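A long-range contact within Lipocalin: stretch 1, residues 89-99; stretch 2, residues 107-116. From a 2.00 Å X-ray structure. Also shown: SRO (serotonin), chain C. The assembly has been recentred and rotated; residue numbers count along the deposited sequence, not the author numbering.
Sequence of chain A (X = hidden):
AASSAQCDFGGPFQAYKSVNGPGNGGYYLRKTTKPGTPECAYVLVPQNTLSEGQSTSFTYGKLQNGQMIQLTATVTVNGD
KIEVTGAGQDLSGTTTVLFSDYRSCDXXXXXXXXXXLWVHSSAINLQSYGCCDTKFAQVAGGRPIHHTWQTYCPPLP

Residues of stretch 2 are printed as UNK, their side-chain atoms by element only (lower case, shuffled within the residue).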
# COMPACT_ATOMS: atom_id res chain seq x y z
N GLN A 89 -7.31 -14.06 -2.60
CA GLN A 89 -6.93 -14.09 -4.00
C GLN A 89 -6.57 -12.70 -4.51
O GLN A 89 -6.49 -12.47 -5.72
CB GLN A 89 -8.06 -14.69 -4.85
CG GLN A 89 -7.91 -16.18 -5.11
CD GLN A 89 -6.58 -16.53 -5.74
OE1 GLN A 89 -6.11 -15.86 -6.66
NE2 GLN A 89 -5.96 -17.60 -5.25
N ASP A 90 -6.36 -11.77 -3.59
CA ASP A 90 -5.95 -10.42 -3.94
C ASP A 90 -4.57 -10.10 -3.38
O ASP A 90 -3.60 -10.00 -4.13
CB ASP A 90 -6.98 -9.40 -3.43
CG ASP A 90 -7.65 -9.85 -2.15
OD1 ASP A 90 -7.04 -10.64 -1.40
OD2 ASP A 90 -8.79 -9.41 -1.89
N LEU A 91 -4.49 -9.93 -2.07
CA LEU A 91 -3.30 -9.39 -1.43
C LEU A 91 -2.20 -10.42 -1.19
O LEU A 91 -1.04 -10.06 -0.98
CB LEU A 91 -3.70 -8.69 -0.13
CG LEU A 91 -2.86 -7.55 0.42
CD1 LEU A 91 -2.62 -6.48 -0.65
CD2 LEU A 91 -3.58 -6.97 1.63
N SER A 92 -2.54 -11.71 -1.30
CA SER A 92 -1.57 -12.76 -0.99
C SER A 92 -0.48 -12.87 -2.04
O SER A 92 -0.71 -12.63 -3.23
CB SER A 92 -2.26 -14.12 -0.78
OG SER A 92 -3.10 -14.07 0.37
N GLY A 93 0.74 -13.18 -1.60
CA GLY A 93 1.87 -13.27 -2.50
C GLY A 93 2.86 -12.15 -2.25
O GLY A 93 2.74 -11.40 -1.27
N THR A 94 3.77 -11.95 -3.19
CA THR A 94 4.90 -11.05 -2.97
C THR A 94 4.67 -9.65 -3.54
O THR A 94 4.51 -9.46 -4.74
CB THR A 94 6.19 -11.65 -3.55
OG1 THR A 94 6.34 -13.00 -3.07
CG2 THR A 94 7.41 -10.83 -3.12
N THR A 95 4.66 -8.67 -2.65
CA THR A 95 4.62 -7.27 -3.06
C THR A 95 6.03 -6.68 -2.90
O THR A 95 6.68 -6.89 -1.88
CB THR A 95 3.65 -6.51 -2.15
OG1 THR A 95 2.31 -6.90 -2.45
CG2 THR A 95 3.81 -5.00 -2.32
N THR A 96 6.51 -5.95 -3.91
CA THR A 96 7.85 -5.37 -3.86
C THR A 96 7.74 -3.85 -3.70
O THR A 96 7.02 -3.20 -4.45
CB THR A 96 8.66 -5.67 -5.16
OG1 THR A 96 8.67 -7.07 -5.40
CG2 THR A 96 10.12 -5.17 -5.05
N VAL A 97 8.51 -3.29 -2.79
CA VAL A 97 8.52 -1.84 -2.61
C VAL A 97 9.46 -1.20 -3.63
O VAL A 97 10.66 -1.43 -3.57
CB VAL A 97 8.94 -1.45 -1.19
CG1 VAL A 97 8.71 0.04 -0.98
CG2 VAL A 97 8.16 -2.28 -0.15
N LEU A 98 8.91 -0.47 -4.59
CA LEU A 98 9.74 0.17 -5.62
C LEU A 98 10.21 1.52 -5.11
O LEU A 98 11.21 2.05 -5.57
CB LEU A 98 8.94 0.34 -6.91
CG LEU A 98 8.35 -0.96 -7.45
CD1 LEU A 98 7.62 -0.64 -8.73
CD2 LEU A 98 9.47 -1.99 -7.67
N PHE A 99 9.39 2.14 -4.27
CA PHE A 99 9.74 3.41 -3.66
C PHE A 99 8.87 3.67 -2.44
O PHE A 99 7.72 3.27 -2.38
CB PHE A 99 9.59 4.55 -4.67
CG PHE A 99 9.76 5.92 -4.07
CD1 PHE A 99 11.01 6.50 -3.95
CD2 PHE A 99 8.65 6.63 -3.63
CE1 PHE A 99 11.17 7.76 -3.37
CE2 PHE A 99 8.81 7.87 -3.04
CZ PHE A 99 10.06 8.45 -2.93
N UNK A 107 5.14 3.21 -3.50
CA UNK A 107 4.83 2.64 -4.81
C UNK A 107 5.32 1.19 -4.83
O UNK A 107 6.47 0.92 -4.52
c UNK A 107 5.53 3.44 -5.92
c UNK A 107 5.29 2.76 -7.30
c UNK A 107 5.04 4.89 -5.89
N UNK A 108 4.44 0.27 -5.23
CA UNK A 108 4.72 -1.15 -5.16
C UNK A 108 4.60 -1.77 -6.54
O UNK A 108 3.83 -1.29 -7.39
c UNK A 108 4.22 -1.13 -0.26
c UNK A 108 3.66 -1.84 -4.28
c UNK A 108 3.46 -1.28 -2.89
s UNK A 108 4.95 -1.26 -1.90
N UNK A 109 5.20 -2.94 -6.68
CA UNK A 109 4.76 -3.89 -7.71
C UNK A 109 3.97 -4.97 -6.94
O UNK A 109 4.52 -5.60 -6.05
c UNK A 109 5.95 -4.53 -8.42
c UNK A 109 6.75 -6.06 -10.29
n UNK A 109 9.47 -5.51 -9.62
n UNK A 109 9.46 -3.71 -11.05
c UNK A 109 8.83 -4.75 -10.51
n UNK A 109 7.59 -5.03 -10.89
c UNK A 109 5.53 -5.44 -9.59
N UNK A 110 2.68 -5.10 -7.22
CA UNK A 110 1.82 -6.09 -6.53
C UNK A 110 2.09 -7.51 -7.01
O UNK A 110 2.87 -7.72 -7.94
N UNK A 111 1.51 -8.51 -6.34
CA UNK A 111 1.89 -9.90 -6.65
C UNK A 111 1.59 -10.33 -8.09
O UNK A 111 2.40 -11.05 -8.68
c UNK A 111 0.73 -9.79 -4.57
c UNK A 111 1.09 -10.73 -5.63
c UNK A 111 0.60 -8.43 -5.18
N UNK A 112 0.57 -9.75 -8.71
CA UNK A 112 0.20 -10.05 -10.10
C UNK A 112 1.07 -9.35 -11.14
O UNK A 112 0.90 -9.58 -12.34
o UNK A 112 -3.46 -10.36 -9.71
o UNK A 112 -1.79 -11.54 -8.90
c UNK A 112 -1.27 -9.69 -10.35
c UNK A 112 -2.24 -10.60 -9.61
N UNK A 113 1.98 -8.49 -10.69
CA UNK A 113 2.88 -7.75 -11.57
C UNK A 113 2.42 -6.34 -11.88
O UNK A 113 3.07 -5.59 -12.60
N UNK A 114 1.26 -5.98 -11.39
CA UNK A 114 0.72 -4.66 -11.53
C UNK A 114 1.44 -3.62 -10.66
O UNK A 114 2.11 -3.98 -9.76
c UNK A 114 -0.74 -4.72 -11.17
n UNK A 114 -1.33 -4.21 -8.96
o UNK A 114 -0.71 -6.25 -9.39
c UNK A 114 -0.95 -5.13 -9.76
N UNK A 115 1.27 -2.35 -10.98
CA UNK A 115 1.79 -1.30 -10.15
C UNK A 115 0.75 -0.65 -9.27
O UNK A 115 -0.36 -0.54 -9.65
c UNK A 115 5.75 -1.90 -11.82
c UNK A 115 3.53 -1.11 -13.11
o UNK A 115 6.66 -2.71 -13.76
c UNK A 115 2.54 -0.26 -10.99
c UNK A 115 3.65 -0.88 -11.77
c UNK A 115 4.77 -1.31 -11.14
c UNK A 115 5.64 -2.11 -13.16
c UNK A 115 4.53 -1.71 -13.81
N UNK A 116 1.18 -0.16 -8.12
CA UNK A 116 0.25 0.30 -7.09
C UNK A 116 0.78 1.53 -6.39
O UNK A 116 1.95 1.59 -6.02
c UNK A 116 -0.73 -3.17 -5.56
o UNK A 116 -1.36 -4.20 -5.87
c UNK A 116 -0.59 -2.07 -6.60
o UNK A 116 -0.11 -3.04 -4.47
c UNK A 116 0.05 -0.79 -6.04
OH SRO C . 0.90 -4.94 5.51
CZ3 SRO C . 0.93 -4.66 4.17
CH2 SRO C . 0.75 -5.73 3.29
CZ2 SRO C . 0.65 -5.50 1.91
CE2 SRO C . 0.80 -4.19 1.48
NE1 SRO C . 0.82 -3.60 0.26
CD1 SRO C . 0.99 -2.26 0.42
CG SRO C . 1.10 -1.99 1.78
CD2 SRO C . 1.00 -3.21 2.43
CE3 SRO C . 1.06 -3.45 3.72
CB SRO C . 1.34 -0.63 2.39
CA SRO C . 2.73 -0.57 3.05
NZ SRO C . 2.85 0.70 3.77
O HOH W 1 6.25 -8.18 -6.34
O HOH W 2 0.28 -5.03 -2.44

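Position 107 carries three side-chain carbons, one bearing the other two. The branch lies at CB, which sits 4.4 Å from CB of Phe99. This is Val107. Its O accepts from Leu98 N at 2.8 Å and Phe99 N at 3.2 Å. Its N donates to Phe99 O at 2.8 Å.

Position 108 has an unbranched chain of two carbons, a sulfur and a carbon. The sulfur is 3.8 Å from CG2 of Val97, and CB is 3.7 Å from CG2 of Thr95. Only methionine fits, so this is Met108. Its CE comes within 3.5 Å of CD1 of the bound serotonin.

Position 109 shows three carbons, a nitrogen, then a carbon carrying two more nitrogens. That is a guanidinium, with CD2 of Leu98 over one face. The residue is Arg109. NH2 of Arg109 lies 3.8 Å from CD2 of Leu98. Its backbone pairs with Thr96: Thr96 N donates to Arg109 O and Arg109 N to Thr96 O, both at 2.9 Å.

Position 110 has no side-chain atoms. It is Gly110. An ideal CB here would lie 2.5 Å from a side-chain oxygen of position 116, a clash.

Position 111 has three carbons closing a ring onto the backbone N. This is Pro111. Its CG is 3.5 Å from Ser92 O, and its CD is 3.6 Å from Thr95 OG1.

Position 112 has two carbons, the second carrying two oxygens. It makes no contact with stretch 1. Asp112 fits.

Position 113 has no side chain. Its phi of 98° puts any CB against the preceding carbonyl O. It is Gly113, closing a type I turn from Gly110.

Position 114 has two carbons, the second with one oxygen and one nitrogen, out of reach of stretch 1. It is Asn114.

Position 115 has one carbon, then a six-carbon ring bearing an oxygen. CD1 of Leu98 meets the ring edge. This is Tyr115; its CD1 is 3.8 Å from CD1 of Leu98.

Position 116 has three carbons, the third carrying two oxygens. It is Glu116. A water links its OE1 (2.9 Å) to OG1 of Thr95 (2.8 Å) and NE1 of serotonin (3.1 Å).

The contact is an antiparallel strand pair held by five backbone hydrogen bonds. A bulge between Val97 and Phe99 shifts the register by one, so Val107 O serves two amides. Thr96, Phe99, Val107 and Arg109 share one sheet face; Val97 and Met108 take the other. Leu98 packs against Val107, Arg109 and Tyr115. Beyond the paired strands, Pro111 extends the contact along the backbone of Ser92 and Gly93.

Stretch 2 107-116: VMRGPDGNYE
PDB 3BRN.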